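Local coordinates for ferrous iron uptake transporter protein B (Streptococcus thermophilus, PDB 3TAH) that probably drives ferrous iron uptake across the cell membrane using GTP, the present piece being its cytosolic nucleotide-binding G-protein domain with an attached helical domain, at residues Q28-W33 and T37-S42; P57-M62 and K70-Y75; I84-D89 and T101-T106. The protein carries 1 engineered substitution. One frame throughout, in Å; residues are numbered along the deposited sequence.

Interaction 1: residues Q28-W33 and T37-S42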
# COMPACT_ATOMS: atom_id res chain seq x y z
N GLN A 28 -15.01 -9.79 16.88
CA GLN A 28 -14.25 -10.18 15.69
C GLN A 28 -14.60 -11.57 15.19
O GLN A 28 -15.17 -12.39 15.92
CB GLN A 28 -12.75 -10.09 15.97
CG GLN A 28 -12.26 -11.00 17.09
CD GLN A 28 -10.75 -10.97 17.21
OE1 GLN A 28 -10.14 -9.90 17.19
NE2 GLN A 28 -10.14 -12.15 17.33
N ARG A 29 -14.25 -11.82 13.93
CA ARG A 29 -14.45 -13.08 13.25
C ARG A 29 -13.09 -13.56 12.77
O ARG A 29 -12.40 -12.80 12.08
CB ARG A 29 -15.42 -12.87 12.09
CG ARG A 29 -15.71 -14.09 11.29
CD ARG A 29 -17.08 -13.98 10.64
NE ARG A 29 -17.29 -12.71 9.94
CZ ARG A 29 -16.97 -12.45 8.67
NH1 ARG A 29 -16.38 -13.36 7.90
NH2 ARG A 29 -17.24 -11.25 8.17
N VAL A 30 -12.70 -14.79 13.12
CA VAL A 30 -11.39 -15.33 12.78
C VAL A 30 -11.50 -16.68 12.06
O VAL A 30 -12.29 -17.55 12.44
CB VAL A 30 -10.50 -15.50 14.03
CG1 VAL A 30 -9.13 -16.06 13.66
CG2 VAL A 30 -10.32 -14.17 14.73
N GLY A 31 -10.71 -16.84 11.01
CA GLY A 31 -10.64 -18.09 10.24
C GLY A 31 -9.32 -18.15 9.50
O GLY A 31 -8.32 -17.64 10.00
N ASN A 32 -9.31 -18.77 8.33
CA ASN A 32 -8.13 -18.79 7.48
C ASN A 32 -8.49 -18.32 6.08
O ASN A 32 -9.66 -18.41 5.67
CB ASN A 32 -7.50 -20.19 7.41
CG ASN A 32 -8.42 -21.20 6.73
OD1 ASN A 32 -9.41 -21.64 7.32
ND2 ASN A 32 -8.08 -21.59 5.50
N TRP A 33 -7.50 -17.84 5.35
CA TRP A 33 -7.70 -17.49 3.95
C TRP A 33 -7.80 -18.80 3.16
O TRP A 33 -7.12 -19.78 3.50
CB TRP A 33 -6.61 -16.57 3.42
CG TRP A 33 -6.72 -15.19 3.98
CD1 TRP A 33 -6.10 -14.72 5.08
CD2 TRP A 33 -7.51 -14.11 3.46
NE1 TRP A 33 -6.45 -13.40 5.31
CE2 TRP A 33 -7.31 -13.01 4.32
CE3 TRP A 33 -8.38 -13.97 2.37
CZ2 TRP A 33 -7.94 -11.78 4.12
CZ3 TRP A 33 -9.01 -12.74 2.17
CH2 TRP A 33 -8.79 -11.67 3.04
N THR A 37 -3.02 -21.54 5.45
CA THR A 37 -3.20 -21.45 6.90
C THR A 37 -3.02 -20.02 7.45
O THR A 37 -2.97 -19.85 8.67
CB THR A 37 -2.27 -22.44 7.64
OG1 THR A 37 -0.91 -22.07 7.43
CG2 THR A 37 -2.52 -23.87 7.15
N VAL A 38 -2.93 -19.01 6.59
CA VAL A 38 -2.81 -17.63 7.05
C VAL A 38 -4.14 -17.20 7.66
O VAL A 38 -5.20 -17.40 7.05
CB VAL A 38 -2.45 -16.66 5.91
CG1 VAL A 38 -2.25 -15.25 6.46
CG2 VAL A 38 -1.19 -17.12 5.16
N GLU A 39 -4.08 -16.61 8.85
CA GLU A 39 -5.28 -16.15 9.55
C GLU A 39 -6.06 -15.14 8.72
O GLU A 39 -5.47 -14.23 8.13
CB GLU A 39 -4.91 -15.52 10.90
CG GLU A 39 -6.04 -14.78 11.61
CD GLU A 39 -5.54 -14.03 12.82
OE1 GLU A 39 -5.43 -14.67 13.88
OE2 GLU A 39 -5.26 -12.80 12.70
N ARG A 40 -7.38 -15.31 8.68
CA ARG A 40 -8.28 -14.32 8.10
C ARG A 40 -9.11 -13.77 9.24
O ARG A 40 -9.87 -14.52 9.87
CB ARG A 40 -9.17 -14.97 7.06
CG ARG A 40 -10.13 -14.03 6.35
CD ARG A 40 -10.92 -14.84 5.34
NE ARG A 40 -11.73 -14.04 4.44
CZ ARG A 40 -12.49 -14.54 3.46
NH1 ARG A 40 -12.56 -15.85 3.25
NH2 ARG A 40 -13.19 -13.71 2.70
N LYS A 41 -8.98 -12.47 9.49
CA LYS A 41 -9.65 -11.83 10.61
C LYS A 41 -10.32 -10.54 10.16
O LYS A 41 -9.71 -9.73 9.45
CB LYS A 41 -8.67 -11.52 11.73
CG LYS A 41 -9.30 -10.88 12.97
CD LYS A 41 -8.33 -10.86 14.14
CE LYS A 41 -7.10 -9.98 13.87
NZ LYS A 41 -6.24 -9.84 15.09
N SER A 42 -11.55 -10.35 10.61
CA SER A 42 -12.29 -9.13 10.35
C SER A 42 -13.17 -8.80 11.54
O SER A 42 -13.41 -9.64 12.41
CB SER A 42 -13.14 -9.27 9.10
OG SER A 42 -14.13 -10.27 9.29
O HOH W 1 -7.52 -9.33 17.37
O HOH W 2 -16.29 -9.06 10.32
O HOH W 3 -6.73 -11.35 7.85
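G31 N donates to R40 O at 2.7 Å, and the CA of V30 comes against the same oxygen. R40 N returns a bond to G31 O. R29 with S42 forms the other hydrogen-bonded pair of this antiparallel hairpin, and W33 N closes the ladder on V38 O at 2.9 Å. On the face that carries R29, R40 and S42 the main side-chain contact is R40 on W33. R40 CB lies over the five-membered ring, 3.6 Å from its centroid. The chain, with CG anti to the backbone N (chi1 -178°) and straight on to NE, carries CG over the indole and lays the guanidinium flat on it, planes 14° apart. A long chain with a flat charged end suits this, since its methylenes and its guanidinium both pack on the aromatic. A water takes the N-H of W33 NE1 and of K41 N. On the opposite face V30 CG2 lies beside K41 CG at 3.9 Å, and another water links Q28 OE1 to K41 NZ. Strand 28-32 is an edge strand of the sheet; strand 39-45 pairs on with strand 51-55, while W33 reaches V71 of helix 67-77 and Q28 touches F20 of helix 16-24.

Interaction 2: residues P57-M62 and K70-Y75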
# COMPACT_ATOMS: atom_id res chain seq x y z
N PRO A 57 -2.53 -9.53 6.91
CA PRO A 57 -1.30 -9.89 7.63
C PRO A 57 -0.30 -8.74 7.62
O PRO A 57 -0.22 -8.01 6.63
CB PRO A 57 -0.72 -11.07 6.83
CG PRO A 57 -1.77 -11.52 5.93
CD PRO A 57 -2.80 -10.44 5.78
N GLY A 58 0.42 -8.58 8.72
CA GLY A 58 1.49 -7.59 8.79
C GLY A 58 2.59 -7.98 7.81
O GLY A 58 3.10 -9.10 7.85
N ILE A 59 2.95 -7.05 6.92
CA ILE A 59 4.00 -7.29 5.92
C ILE A 59 4.84 -6.04 5.71
O ILE A 59 4.42 -4.92 6.03
CB ILE A 59 3.41 -7.74 4.56
CG1 ILE A 59 2.46 -6.69 3.97
CG2 ILE A 59 2.65 -9.06 4.70
CD1 ILE A 59 1.96 -7.05 2.57
N TYR A 60 6.04 -6.24 5.17
CA TYR A 60 6.97 -5.14 4.83
C TYR A 60 6.92 -4.71 3.35
O TYR A 60 7.34 -3.60 3.01
CB TYR A 60 8.40 -5.57 5.15
CG TYR A 60 8.62 -5.73 6.62
CD1 TYR A 60 8.71 -4.62 7.44
CD2 TYR A 60 8.73 -6.99 7.20
CE1 TYR A 60 8.90 -4.74 8.80
CE2 TYR A 60 8.91 -7.12 8.57
CZ TYR A 60 9.00 -5.99 9.37
OH TYR A 60 9.18 -6.10 10.74
N SER A 61 6.40 -5.58 2.50
CA SER A 61 6.38 -5.34 1.07
C SER A 61 5.36 -6.29 0.47
O SER A 61 4.86 -7.14 1.18
CB SER A 61 7.77 -5.61 0.48
OG SER A 61 7.82 -5.22 -0.88
N MET A 62 5.03 -6.11 -0.80
CA MET A 62 4.15 -7.03 -1.53
C MET A 62 4.98 -7.81 -2.57
O MET A 62 4.81 -7.65 -3.79
CB MET A 62 2.96 -6.29 -2.13
CG MET A 62 1.88 -6.02 -1.10
SD MET A 62 0.36 -5.38 -1.82
CE MET A 62 0.99 -3.81 -2.27
N LYS A 70 1.30 -12.68 -0.25
CA LYS A 70 0.41 -13.09 -1.35
C LYS A 70 -1.06 -12.86 -0.98
O LYS A 70 -1.83 -12.37 -1.79
CB LYS A 70 0.66 -14.55 -1.76
CG LYS A 70 -0.12 -14.94 -3.01
CD LYS A 70 0.26 -16.31 -3.57
CE LYS A 70 -0.52 -16.61 -4.85
NZ LYS A 70 -1.98 -16.74 -4.61
N VAL A 71 -1.44 -13.23 0.24
CA VAL A 71 -2.80 -12.99 0.71
C VAL A 71 -3.15 -11.50 0.62
O VAL A 71 -4.21 -11.14 0.10
CB VAL A 71 -3.04 -13.55 2.14
CG1 VAL A 71 -4.17 -12.82 2.90
CG2 VAL A 71 -3.30 -15.06 2.02
N ALA A 72 -2.24 -10.64 1.09
CA ALA A 72 -2.50 -9.20 1.08
C ALA A 72 -2.67 -8.70 -0.36
O ALA A 72 -3.64 -8.00 -0.68
CB ALA A 72 -1.40 -8.44 1.79
N ARG A 73 -1.74 -9.07 -1.23
CA ARG A 73 -1.79 -8.64 -2.62
C ARG A 73 -3.08 -9.08 -3.33
O ARG A 73 -3.77 -8.24 -3.93
CB ARG A 73 -0.59 -9.18 -3.40
CG ARG A 73 -0.52 -8.68 -4.81
CD ARG A 73 0.37 -9.52 -5.67
NE ARG A 73 1.78 -9.42 -5.31
CZ ARG A 73 2.80 -9.77 -6.10
NH1 ARG A 73 2.58 -10.25 -7.32
NH2 ARG A 73 4.04 -9.64 -5.66
N ASP A 74 -3.39 -10.37 -3.27
CA ASP A 74 -4.58 -10.92 -3.95
C ASP A 74 -5.84 -10.21 -3.48
O ASP A 74 -6.70 -9.86 -4.28
CB ASP A 74 -4.72 -12.43 -3.74
CG ASP A 74 -3.62 -13.23 -4.41
OD1 ASP A 74 -2.89 -12.68 -5.27
OD2 ASP A 74 -3.45 -14.42 -4.07
N TYR A 75 -5.95 -10.01 -2.17
CA TYR A 75 -7.10 -9.32 -1.64
C TYR A 75 -7.19 -7.89 -2.17
O TYR A 75 -8.24 -7.46 -2.65
CB TYR A 75 -7.08 -9.30 -0.13
CG TYR A 75 -8.23 -8.51 0.40
CD1 TYR A 75 -9.51 -9.04 0.41
CD2 TYR A 75 -8.05 -7.21 0.87
CE1 TYR A 75 -10.59 -8.31 0.89
CE2 TYR A 75 -9.10 -6.48 1.35
CZ TYR A 75 -10.37 -7.03 1.36
OH TYR A 75 -11.42 -6.28 1.84
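R73 NH2 gives the single hydrogen bond across this contact, to M62 O at 2.8 Å. It is a bent bond, with 142° at the hydrogen; the donor stands above the carbonyl plane, and the oxygen is tilted out of the guanidinium plane. The R73 chain leaves the helix extended and then turns at chi3 (-68°), which swings the guanidinium across to the loop. An arginine suits this place because it has N-H groups for more than one partner: NH1 forms a salt bridge with D209.

The remaining contacts are apolar. I59 CD1 meets A72 CB at 3.7 Å; the small methyl of alanine lets the loop come close, and the long isoleucine branch spans the gap to it. P57 packs its ring carbon CD on V71 CG1 at 4.0 Å, the two side chains lying about at right angles. M62 adds its sulfur, SD standing 4.0 Å from R73 CA, so that its flexible chain fills in beside the helix backbone.

Charges within the helix are handled separately, on a side turned from the loop. K70 NZ makes a salt bridge with D74 OD2 (2.8 Å), which accepts on its syn lone pair, one helical turn on.

P57 and G58 belong to the D-L-P-G sequence, the G3 (DxxG) motif of GTPases, predicted to bind GTP. Three non-directional apolar contacts close to that motif are thus joined by one directional bond, in which a charged donor meets the buried carbonyl of M62. Through D209, which belongs to the FeoB helical domain, the same arginine also ties that domain to the segment after the DxxG motif, which in GTPases of this class is switch II.

Interaction 3: residues I84-D89 and T101-T106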
# COMPACT_ATOMS: atom_id res chain seq x y z
N ILE A 84 -8.02 1.52 1.83
CA ILE A 84 -6.91 0.92 2.57
C ILE A 84 -6.61 1.86 3.74
O ILE A 84 -6.38 3.04 3.52
CB ILE A 84 -5.63 0.78 1.72
CG1 ILE A 84 -5.82 -0.26 0.62
CG2 ILE A 84 -4.44 0.34 2.59
CD1 ILE A 84 -4.62 -0.33 -0.34
N LEU A 85 -6.60 1.32 4.96
CA LEU A 85 -6.18 2.05 6.16
C LEU A 85 -4.81 1.48 6.53
O LEU A 85 -4.67 0.35 7.01
CB LEU A 85 -7.19 1.91 7.30
CG LEU A 85 -6.87 2.65 8.61
CD1 LEU A 85 -6.56 4.13 8.42
CD2 LEU A 85 -8.05 2.49 9.57
N ASN A 86 -3.78 2.29 6.25
CA ASN A 86 -2.39 1.88 6.34
C ASN A 86 -1.85 2.35 7.69
O ASN A 86 -1.73 3.55 7.92
CB ASN A 86 -1.63 2.48 5.13
CG ASN A 86 -0.13 2.21 5.13
OD1 ASN A 86 0.65 2.97 4.54
ND2 ASN A 86 0.29 1.13 5.78
N VAL A 87 -1.53 1.39 8.56
CA VAL A 87 -0.94 1.67 9.88
C VAL A 87 0.58 1.79 9.70
O VAL A 87 1.24 0.85 9.24
CB VAL A 87 -1.28 0.57 10.92
CG1 VAL A 87 -0.67 0.89 12.29
CG2 VAL A 87 -2.79 0.40 11.02
N VAL A 88 1.10 2.96 10.04
CA VAL A 88 2.51 3.31 9.89
C VAL A 88 3.12 3.70 11.24
O VAL A 88 2.57 4.54 11.95
CB VAL A 88 2.66 4.48 8.88
CG1 VAL A 88 4.07 5.11 8.88
CG2 VAL A 88 2.26 4.01 7.47
N ASP A 89 4.24 3.07 11.57
CA ASP A 89 5.02 3.37 12.76
C ASP A 89 5.81 4.67 12.59
O ASP A 89 6.85 4.71 11.91
CB ASP A 89 5.98 2.21 13.04
CG ASP A 89 6.84 2.42 14.28
OD1 ASP A 89 6.72 3.44 14.97
OD2 ASP A 89 7.64 1.52 14.57
N THR A 101 4.09 2.96 -0.43
CA THR A 101 4.19 3.31 -1.85
C THR A 101 3.52 2.24 -2.72
O THR A 101 2.84 2.54 -3.71
CB THR A 101 5.65 3.56 -2.31
OG1 THR A 101 6.44 2.37 -2.17
CG2 THR A 101 6.30 4.73 -1.54
N GLN A 102 3.69 0.99 -2.34
CA GLN A 102 3.09 -0.12 -3.06
C GLN A 102 1.58 -0.20 -2.88
O GLN A 102 0.87 -0.55 -3.82
CB GLN A 102 3.73 -1.44 -2.62
CG GLN A 102 5.22 -1.52 -2.89
CD GLN A 102 5.83 -2.74 -2.26
OE1 GLN A 102 5.38 -3.85 -2.53
NE2 GLN A 102 6.83 -2.56 -1.40
N LEU A 103 1.11 0.11 -1.68
CA LEU A 103 -0.33 0.18 -1.41
C LEU A 103 -1.02 1.25 -2.27
O LEU A 103 -2.09 0.98 -2.84
CB LEU A 103 -0.60 0.43 0.08
CG LEU A 103 -0.09 -0.65 1.04
CD1 LEU A 103 -0.22 -0.17 2.50
CD2 LEU A 103 -0.81 -2.01 0.85
N ILE A 104 -0.41 2.43 -2.39
CA ILE A 104 -0.98 3.51 -3.22
C ILE A 104 -1.15 3.02 -4.65
O ILE A 104 -2.15 3.29 -5.30
CB ILE A 104 -0.12 4.80 -3.15
CG1 ILE A 104 -0.13 5.39 -1.73
CG2 ILE A 104 -0.62 5.85 -4.16
CD1 ILE A 104 0.89 6.52 -1.45
N GLU A 105 -0.15 2.28 -5.14
CA GLU A 105 -0.12 1.81 -6.52
C GLU A 105 -1.23 0.79 -6.86
O GLU A 105 -1.55 0.61 -8.04
CB GLU A 105 1.26 1.24 -6.83
CG GLU A 105 2.30 2.36 -6.87
CD GLU A 105 3.74 1.89 -6.75
OE1 GLU A 105 3.98 0.68 -6.53
OE2 GLU A 105 4.62 2.75 -6.89
N THR A 106 -1.82 0.15 -5.86
CA THR A 106 -2.95 -0.75 -6.09
C THR A 106 -4.19 -0.03 -6.65
O THR A 106 -5.08 -0.66 -7.25
CB THR A 106 -3.39 -1.50 -4.80
OG1 THR A 106 -3.99 -0.56 -3.89
CG2 THR A 106 -2.22 -2.25 -4.14
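L103 lays its CD1 methyl over the flat side of the N86 amide, 3.5 Å from CG and almost as near ND2, while the two side chains run at a slant to each other. With CG of N86 anti to its backbone nitrogen (chi1 177°), the amide reaches out from the strand toward the helix. Which side it turns to the leucine is set by its own rotation, held by bonds at both ends: OD1 with T100 OG1 of the same helix, ND2 with I9 O of strand 4-10. Asparagine suits the spot since it can donate and accept inside a buried layer and still present a flat surface to a methyl.

The strand and helix are the first two elements of a beta-alpha-beta crossover, strand 83-89, helix 93-105 and strand 110-115, in the P-loop GTPase core. The bond from N86 to I9 O ends just ahead of G10, the first residue of the P-loop.

At the other end of the contact, I84 CD1 lies against L103 O, L103 CB and T106 OG1, 3.6 Å from the hydroxyl, and approaches the threonine obliquely. Leucine and isoleucine fit here because their branched chains carry methyls across the buried gap between strand and helix. The hydroxyl does not face the isoleucine as a bare polar group: OG1 donates to L103 O at 2.7 Å, in the carbonyl plane. L103 O also receives T106 N at 3.1 Å, so T106 supplies two donors to one carbonyl. With chi1 at 69°, OG1 sits between the backbone nitrogen and the carbonyl carbon of T106, within range of the carbonyl three residues back.

How the interactions relate
Interaction 1 is a surface contact, whereas interactions 2 and 3 are buried, the centre of interaction 3 lying only about 3 Å from the centre of the chain. Interactions 1 and 3 both reach the same sheet, one at its edge hairpin, the other at an interior strand. Chemistry follows place: backbone ladders, waters and a cation stacked on an aromatic outside; methyl packing with few polar bonds inside. Interaction 2 bridges them. V38 of interaction 1 packs on P57 and W33 CH2 on Y75 CD1, while S61 OG and M62 N probably bond to the Q102 amide of interaction 3 and M62 CE touches T106 CG2. Interactions 1 and 3 themselves stay about 12 Å apart at their nearest atoms.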